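PDB 3N6X: putative glutathionylspermidine synthase from Methylobacillus flagellatus, which probably catalyses an ATP-dependent ligation on a circularly permuted ATP-grasp fold, although its substrates remain unestablished. Local coordinates for residues Glu45-Leu48 / Leu49-Val53; Met173-Asn176 / Arg177-Met180; Ser120-Asn124 / Ala125-Pro129. All blocks are in the same frame, centred on the assembly; numbering follows the deposited sequence.

Contact 1 of 3, residues Glu45-Leu48 / Leu49-Val53; sequences EAEL and LFRRV
One face of the Arg51 guanidinium lies against the preceding turn, with Glu47 O and Leu48 CA under its rim; NH1 comes within 3.4 Å of Glu47 CB, and NH2 within 3.6 Å of Leu48 CA. The Arg52 guanidinium also turns one face to Leu48, NE standing 3.8 Å from Leu48 CD2. The framework is helix 42-53, and its i to i+4 spacing is evident in the hydrogen bond of 2.9 Å from Arg51 N to Glu47 O, nearly straight at 172°. Arg51 reaches back because CG sits beside its own backbone N (chi1 -79°) and the chain bends at chi3; NH2 then makes a weak hydrogen bond to Gln38. Proximity to Glu47 does not amount to a salt bridge: OE1 is 4.2 Å from Arg51 NH1 and the carboxylate and guanidinium planes are 74° apart. Glu47 OE2 pairs instead with Arg43. Arg52, extended from CG to NE, crosses the Leu48 branches, and NH2 lies 4.0 Å from Leu48 CD1. An alanine at Leu48 would take away both methyls and would probably leave the face of the Arg52 guanidinium that lies on CD2 without that apolar cover, freer to swing. Elsewhere on the helix Leu49 packs against Leu183 of helix 170-183. Glu45 runs alongside Leu49 with its OE2 hydrogen-bonded to Val74 N, and its CG is 3.8 Å from Leu49 CD1.

Contact 2 of 3, residues Met173-Asn176 / Arg177-Met180; sequences MLEN and RKMM
Lys178 and Glu175 run side by side, one turn of helix apart, and the lysine can be traced outward atom by atom. Its CB lies over the backbone, 3.7 Å from Glu175 O and 3.8 Å from Leu174 O. With CG anti to the backbone N (chi1 -165°), the chain leaves the helix almost extended, bringing CD to 3.7 Å from Glu175 OE1. Only at chi4 does it bend, and Lys178 NZ ends 5.2 Å from Glu175 OE1; any attraction between the opposite charges is probably weak at this range, and the carboxylate touches the aliphatic shaft instead. All this takes place on helix 170-183, within the circularly permuted ATP-grasp family region; Lys178 N bonds to Leu174 O at 3.3 Å and Met179 N to Glu175 O at 3.0 Å. Arg177 points another way: two bends, at chi2 and chi3, carry its guanidinium to a salt bridge with Asp468 of strand 464-471 and a hydrogen bond to Ala194 O, with NH1 also bonded to a glycerol, probably from the crystallisation liquor. Met180, a selenomethionine, keeps CG 3.4 Å from Asn176 O before its chain turns toward Trp470 and Phe188.

Contact 3 of 3, residues Ser120-Asn124 / Ala125-Pro129; sequences SILAN and AQYRP
Leu122 lays its CD2 methyl over one face of the Tyr127 ring, 4.0 Å from Leu122 CD2 to the Tyr127 centroid and 15° off the ring normal, which meets the geometry of a CH-pi contact. The methyl sits somewhat toward the rim, with CE1 of Tyr127 the ring atom nearest to Leu122 CD2, at 3.9 Å. Both side chains point the same way and run alongside each other. The first torsion of Tyr127, which sets CG opposite the backbone N, carries the ring back beside the preceding 3-10 segment. The ring also stacks with Tyr106, and its hydroxyl makes a weak hydrogen bond to Val105 O. Between Leu122 and Tyr127 the chain reverses in a type I beta turn from Asn124 to Tyr127, closed by Tyr127 N to Asn124 O at 3.1 Å, the donor standing well above the carbonyl plane. The turn backbone also leaves Tyr127 CB 3.4 Å from Asn124 O. An Asx turn is superimposed on it. Asn124 takes chi1 of -155°, swinging the amide forward over the turn, and its OD1 accepts Gln126 N at 3.0 Å; that donor lies in the carbonyl plane on a lone pair, and the N-H points at OD1 with an angle of 162°. The asparagine therefore braces the turn through both its backbone and its side-chain oxygen, while ND2 makes a weak hydrogen bond to Asp320. Gln126 CB also rests 3.3 Å from Asn124 OD1. Beyond CG the Gln126 chain bends away, and its NE2 bonds to a glycerol, again probably a crystallisation additive.

Overall arrangement
Along the chain the order is contact 1, contact 3, contact 2. Contacts 1 and 2 are neighbours on one side of the chain's centre, their own centres 16 Å apart: helix 42-53 packs against helix 170-183, with Val53 CG2 3.9 Å from Met179 SE. Helix 170-183 in turn lies against strand 464-471 of the large mixed sheet, so an N-terminal helix is joined to the end of the chain through it. Contact 3 stands on the opposite side, about 39 Å from contact 2 and 50 Å from contact 1 between centres, in the loop between helix 110-113 and strand 144-151. Contacts 2 and 3 nevertheless belong to the same ATP-grasp family region, marking two distant parts of it.

Contact 1 of 3, residues Glu45-Leu48 / Leu49-Val53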
loop_
_atom_site.group_PDB
_atom_site.type_symbol
_atom_site.label_atom_id
_atom_site.label_comp_id
_atom_site.label_asym_id
_atom_site.label_seq_id
_atom_site.Cartn_x
_atom_site.Cartn_y
_atom_site.Cartn_z
ATOM N N GLU A 45 -12.381 21.634 15.195
ATOM C CA GLU A 45 -12.337 20.192 14.933
ATOM C C GLU A 45 -11.516 19.490 16.044
ATOM O O GLU A 45 -11.931 18.438 16.545
ATOM C CB GLU A 45 -11.726 19.912 13.540
ATOM C CG GLU A 45 -11.571 18.435 13.218
ATOM C CD GLU A 45 -10.524 18.121 12.167
ATOM O OE1 GLU A 45 -9.383 18.627 12.290
ATOM O OE2 GLU A 45 -10.829 17.328 11.247
ATOM N N ALA A 46 -10.368 20.105 16.443
ATOM C CA ALA A 46 -9.496 19.592 17.510
ATOM C C ALA A 46 -10.210 19.633 18.871
ATOM O O ALA A 46 -9.997 18.750 19.711
ATOM C CB ALA A 46 -8.213 20.403 17.569
ATOM N N GLU A 47 -11.073 20.655 19.076
ATOM C CA GLU A 47 -11.867 20.803 20.288
ATOM C C GLU A 47 -12.949 19.718 20.342
ATOM O O GLU A 47 -13.118 19.077 21.386
ATOM C CB GLU A 47 -12.492 22.205 20.354
ATOM C CG GLU A 47 -11.546 23.262 20.903
ATOM C CD GLU A 47 -11.999 24.701 20.725
ATOM O OE1 GLU A 47 -13.225 24.958 20.780
ATOM O OE2 GLU A 47 -11.121 25.581 20.571
ATOM N N LEU A 48 -13.642 19.474 19.188
ATOM C CA LEU A 48 -14.673 18.435 19.046
ATOM C C LEU A 48 -14.070 17.044 19.333
ATOM O O LEU A 48 -14.644 16.269 20.104
ATOM C CB LEU A 48 -15.281 18.475 17.616
ATOM C CG LEU A 48 -16.520 17.575 17.360
ATOM C CD1 LEU A 48 -17.406 18.167 16.274
ATOM C CD2 LEU A 48 -16.109 16.151 16.965
ATOM N N LEU A 49 -12.910 16.742 18.716
ATOM C CA LEU A 49 -12.230 15.458 18.881
ATOM C C LEU A 49 -11.767 15.212 20.313
ATOM O O LEU A 49 -11.819 14.075 20.782
ATOM C CB LEU A 49 -11.068 15.321 17.886
ATOM C CG LEU A 49 -11.494 15.032 16.441
ATOM C CD1 LEU A 49 -10.459 15.540 15.453
ATOM C CD2 LEU A 49 -11.756 13.552 16.231
ATOM N N PHE A 50 -11.372 16.275 21.032
ATOM C CA PHE A 50 -10.970 16.134 22.432
ATOM C C PHE A 50 -12.186 15.947 23.354
ATOM O O PHE A 50 -12.185 15.041 24.178
ATOM C CB PHE A 50 -10.122 17.329 22.893
ATOM C CG PHE A 50 -9.749 17.252 24.353
ATOM C CD1 PHE A 50 -8.766 16.371 24.792
ATOM C CD2 PHE A 50 -10.416 18.022 25.299
ATOM C CE1 PHE A 50 -8.443 16.281 26.145
ATOM C CE2 PHE A 50 -10.097 17.923 26.652
ATOM C CZ PHE A 50 -9.107 17.060 27.065
ATOM N N ARG A 51 -13.208 16.829 23.228
ATOM C CA ARG A 51 -14.428 16.787 24.048
ATOM C C ARG A 51 -15.141 15.432 23.955
ATOM O O ARG A 51 -15.607 14.913 24.974
ATOM C CB ARG A 51 -15.407 17.899 23.631
ATOM C CG ARG A 51 -15.065 19.288 24.163
ATOM C CD ARG A 51 -16.222 20.267 23.964
ATOM N NE ARG A 51 -16.899 20.086 22.671
ATOM C CZ ARG A 51 -16.573 20.737 21.556
ATOM N NH1 ARG A 51 -15.592 21.632 21.565
ATOM N NH2 ARG A 51 -17.229 20.502 20.427
ATOM N N ARG A 52 -15.239 14.874 22.730
ATOM C CA ARG A 52 -15.932 13.612 22.489
ATOM C C ARG A 52 -15.042 12.385 22.733
ATOM O O ARG A 52 -15.435 11.492 23.484
ATOM C CB ARG A 52 -16.528 13.570 21.066
ATOM C CG ARG A 52 -17.650 14.573 20.807
ATOM C CD ARG A 52 -18.340 14.255 19.497
ATOM N NE ARG A 52 -19.167 15.360 19.010
ATOM C CZ ARG A 52 -19.998 15.262 17.975
ATOM N NH1 ARG A 52 -20.134 14.109 17.330
ATOM N NH2 ARG A 52 -20.713 16.312 17.589
ATOM N N VAL A 53 -13.871 12.313 22.063
ATOM C CA VAL A 53 -13.002 11.132 22.151
ATOM C C VAL A 53 -11.627 11.317 22.862
ATOM O O VAL A 53 -10.836 10.373 22.916
ATOM C CB VAL A 53 -12.921 10.296 20.829
ATOM C CG1 VAL A 53 -14.253 9.606 20.531
ATOM C CG2 VAL A 53 -12.471 11.150 19.648
#

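Contact 2 of 3, residues Met173-Asn176 / Arg177-Met180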
loop_
_atom_site.group_PDB
_atom_site.type_symbol
_atom_site.label_atom_id
_atom_site.label_comp_id
_atom_site.label_asym_id
_atom_site.label_seq_id
_atom_site.Cartn_x
_atom_site.Cartn_y
_atom_site.Cartn_z
HETATM N N MSE A 173 -7.122 2.014 8.089
HETATM C CA MSE A 173 -8.352 1.962 7.296
HETATM C C MSE A 173 -9.524 1.481 8.176
HETATM O O MSE A 173 -10.596 2.094 8.171
HETATM C CB MSE A 173 -8.172 1.029 6.068
HETATM C CG MSE A 173 -9.483 0.747 5.317
HETATM SE SE MSE A 173 -9.286 -0.530 3.861
HETATM C CE MSE A 173 -9.712 -2.147 4.809
ATOM N N LEU A 174 -9.303 0.399 8.938
ATOM C CA LEU A 174 -10.340 -0.180 9.785
ATOM C C LEU A 174 -10.719 0.718 10.955
ATOM O O LEU A 174 -11.907 0.951 11.175
ATOM C CB LEU A 174 -9.947 -1.593 10.253
ATOM C CG LEU A 174 -9.774 -2.615 9.119
ATOM C CD1 LEU A 174 -9.163 -3.905 9.629
ATOM C CD2 LEU A 174 -11.093 -2.886 8.406
ATOM N N GLU A 175 -9.717 1.318 11.629
ATOM C CA GLU A 175 -9.944 2.210 12.775
ATOM C C GLU A 175 -10.537 3.544 12.394
ATOM O O GLU A 175 -11.290 4.113 13.177
ATOM C CB GLU A 175 -8.653 2.400 13.605
ATOM C CG GLU A 175 -8.321 1.191 14.483
ATOM C CD GLU A 175 -9.460 0.690 15.369
ATOM O OE1 GLU A 175 -10.096 1.521 16.065
ATOM O OE2 GLU A 175 -9.737 -0.530 15.337
ATOM N N ASN A 176 -10.212 4.056 11.199
ATOM C CA ASN A 176 -10.769 5.333 10.763
ATOM C C ASN A 176 -12.253 5.211 10.520
ATOM O O ASN A 176 -12.995 6.130 10.852
ATOM C CB ASN A 176 -10.050 5.875 9.526
ATOM C CG ASN A 176 -8.661 6.371 9.808
ATOM O OD1 ASN A 176 -8.251 6.521 10.963
ATOM N ND2 ASN A 176 -7.880 6.572 8.755
ATOM N N ARG A 177 -12.709 4.048 10.016
ATOM C CA ARG A 177 -14.143 3.819 9.814
ATOM C C ARG A 177 -14.872 3.765 11.169
ATOM O O ARG A 177 -15.905 4.424 11.341
ATOM C CB ARG A 177 -14.405 2.529 9.007
ATOM C CG ARG A 177 -15.907 2.172 8.908
ATOM C CD ARG A 177 -16.731 3.273 8.211
ATOM N NE ARG A 177 -16.090 3.728 6.970
ATOM C CZ ARG A 177 -16.166 3.079 5.814
ATOM N NH1 ARG A 177 -16.918 1.992 5.703
ATOM N NH2 ARG A 177 -15.511 3.522 4.757
ATOM N N LYS A 178 -14.319 2.978 12.120
ATOM C CA LYS A 178 -14.851 2.800 13.468
ATOM C C LYS A 178 -14.972 4.166 14.193
ATOM O O LYS A 178 -15.990 4.433 14.817
ATOM C CB LYS A 178 -13.949 1.827 14.250
ATOM C CG LYS A 178 -14.566 1.288 15.523
ATOM C CD LYS A 178 -13.578 0.408 16.306
ATOM C CE LYS A 178 -13.894 0.381 17.787
ATOM N NZ LYS A 178 -14.040 -1.011 18.299
HETATM N N MSE A 179 -13.970 5.052 14.006
HETATM C CA MSE A 179 -13.915 6.412 14.570
HETATM C C MSE A 179 -15.043 7.302 14.016
HETATM O O MSE A 179 -15.715 7.993 14.789
HETATM C CB MSE A 179 -12.529 7.041 14.280
HETATM C CG MSE A 179 -12.407 8.514 14.694
HETATM SE SE MSE A 179 -12.735 8.777 16.609
HETATM C CE MSE A 179 -11.038 8.367 17.239
HETATM N N MSE A 180 -15.244 7.283 12.670
HETATM C CA MSE A 180 -16.277 8.065 11.984
HETATM C C MSE A 180 -17.673 7.625 12.404
HETATM O O MSE A 180 -18.558 8.468 12.568
HETATM C CB MSE A 180 -16.127 7.947 10.450
HETATM C CG MSE A 180 -14.926 8.704 9.900
HETATM SE SE MSE A 180 -15.079 10.653 9.959
HETATM C CE MSE A 180 -16.577 10.894 8.834
#

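Contact 3 of 3, residues Ser120-Asn124 / Ala125-Pro129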
loop_
_atom_site.group_PDB
_atom_site.type_symbol
_atom_site.label_atom_id
_atom_site.label_comp_id
_atom_site.label_asym_id
_atom_site.label_seq_id
_atom_site.Cartn_x
_atom_site.Cartn_y
_atom_site.Cartn_z
ATOM N N SER A 120 18.771 -7.490 -17.528
ATOM C CA SER A 120 19.418 -6.779 -16.417
ATOM C C SER A 120 18.606 -6.876 -15.128
ATOM O O SER A 120 19.169 -6.732 -14.041
ATOM C CB SER A 120 19.679 -5.322 -16.781
ATOM O OG SER A 120 18.504 -4.673 -17.236
ATOM N N ILE A 121 17.293 -7.202 -15.244
ATOM C CA ILE A 121 16.411 -7.425 -14.087
ATOM C C ILE A 121 16.982 -8.533 -13.168
ATOM O O ILE A 121 16.744 -8.520 -11.966
ATOM C CB ILE A 121 14.939 -7.734 -14.550
ATOM C CG1 ILE A 121 13.944 -7.546 -13.406
ATOM C CG2 ILE A 121 14.808 -9.141 -15.179
ATOM C CD1 ILE A 121 12.672 -6.988 -13.821
ATOM N N LEU A 122 17.747 -9.468 -13.747
ATOM C CA LEU A 122 18.354 -10.585 -13.016
ATOM C C LEU A 122 19.545 -10.138 -12.144
ATOM O O LEU A 122 20.050 -10.932 -11.351
ATOM C CB LEU A 122 18.755 -11.715 -13.986
ATOM C CG LEU A 122 17.640 -12.237 -14.899
ATOM C CD1 LEU A 122 18.148 -13.349 -15.800
ATOM C CD2 LEU A 122 16.447 -12.724 -14.094
ATOM N N ALA A 123 19.971 -8.856 -12.278
ATOM C CA ALA A 123 21.023 -8.263 -11.436
ATOM C C ALA A 123 20.402 -7.695 -10.151
ATOM O O ALA A 123 21.125 -7.366 -9.211
ATOM C CB ALA A 123 21.755 -7.157 -12.197
ATOM N N ASN A 124 19.058 -7.600 -10.108
ATOM C CA ASN A 124 18.336 -7.073 -8.960
ATOM C C ASN A 124 18.492 -7.968 -7.740
ATOM O O ASN A 124 18.294 -9.183 -7.832
ATOM C CB ASN A 124 16.864 -6.869 -9.295
ATOM C CG ASN A 124 16.202 -5.834 -8.439
ATOM O OD1 ASN A 124 16.183 -5.923 -7.203
ATOM N ND2 ASN A 124 15.652 -4.820 -9.077
ATOM N N ALA A 125 18.853 -7.357 -6.588
ATOM C CA ALA A 125 19.065 -8.054 -5.307
ATOM C C ALA A 125 17.781 -8.663 -4.797
ATOM O O ALA A 125 17.816 -9.623 -4.020
ATOM C CB ALA A 125 19.612 -7.082 -4.274
ATOM N N GLN A 126 16.636 -8.121 -5.249
ATOM C CA GLN A 126 15.313 -8.612 -4.865
ATOM C C GLN A 126 14.908 -9.877 -5.644
ATOM O O GLN A 126 13.997 -10.590 -5.216
ATOM C CB GLN A 126 14.268 -7.500 -5.003
ATOM C CG GLN A 126 14.391 -6.409 -3.936
ATOM C CD GLN A 126 14.332 -6.977 -2.539
ATOM O OE1 GLN A 126 13.419 -7.725 -2.183
ATOM N NE2 GLN A 126 15.325 -6.661 -1.732
ATOM N N TYR A 127 15.606 -10.177 -6.763
ATOM C CA TYR A 127 15.377 -11.413 -7.505
ATOM C C TYR A 127 16.042 -12.539 -6.715
ATOM O O TYR A 127 17.237 -12.461 -6.449
ATOM C CB TYR A 127 15.949 -11.331 -8.946
ATOM C CG TYR A 127 15.857 -12.644 -9.703
ATOM C CD1 TYR A 127 14.702 -12.992 -10.399
ATOM C CD2 TYR A 127 16.885 -13.589 -9.631
ATOM C CE1 TYR A 127 14.587 -14.225 -11.046
ATOM C CE2 TYR A 127 16.778 -14.826 -10.271
ATOM C CZ TYR A 127 15.631 -15.135 -10.984
ATOM O OH TYR A 127 15.524 -16.349 -11.618
ATOM N N ARG A 128 15.260 -13.544 -6.277
ATOM C CA ARG A 128 15.776 -14.630 -5.435
ATOM C C ARG A 128 15.950 -15.902 -6.231
ATOM O O ARG A 128 14.963 -16.578 -6.552
ATOM C CB ARG A 128 14.865 -14.873 -4.204
ATOM C CG ARG A 128 14.516 -13.612 -3.420
ATOM C CD ARG A 128 15.493 -13.313 -2.307
ATOM N NE ARG A 128 15.172 -12.051 -1.641
ATOM C CZ ARG A 128 15.979 -11.438 -0.783
ATOM N NH1 ARG A 128 17.154 -11.971 -0.471
ATOM N NH2 ARG A 128 15.615 -10.293 -0.225
ATOM N N PRO A 129 17.212 -16.271 -6.562
ATOM C CA PRO A 129 17.437 -17.518 -7.320
ATOM C C PRO A 129 16.939 -18.773 -6.583
ATOM O O PRO A 129 16.669 -19.787 -7.230
ATOM C CB PRO A 129 18.958 -17.533 -7.537
ATOM C CG PRO A 129 19.511 -16.630 -6.485
ATOM C CD PRO A 129 18.485 -15.579 -6.259
#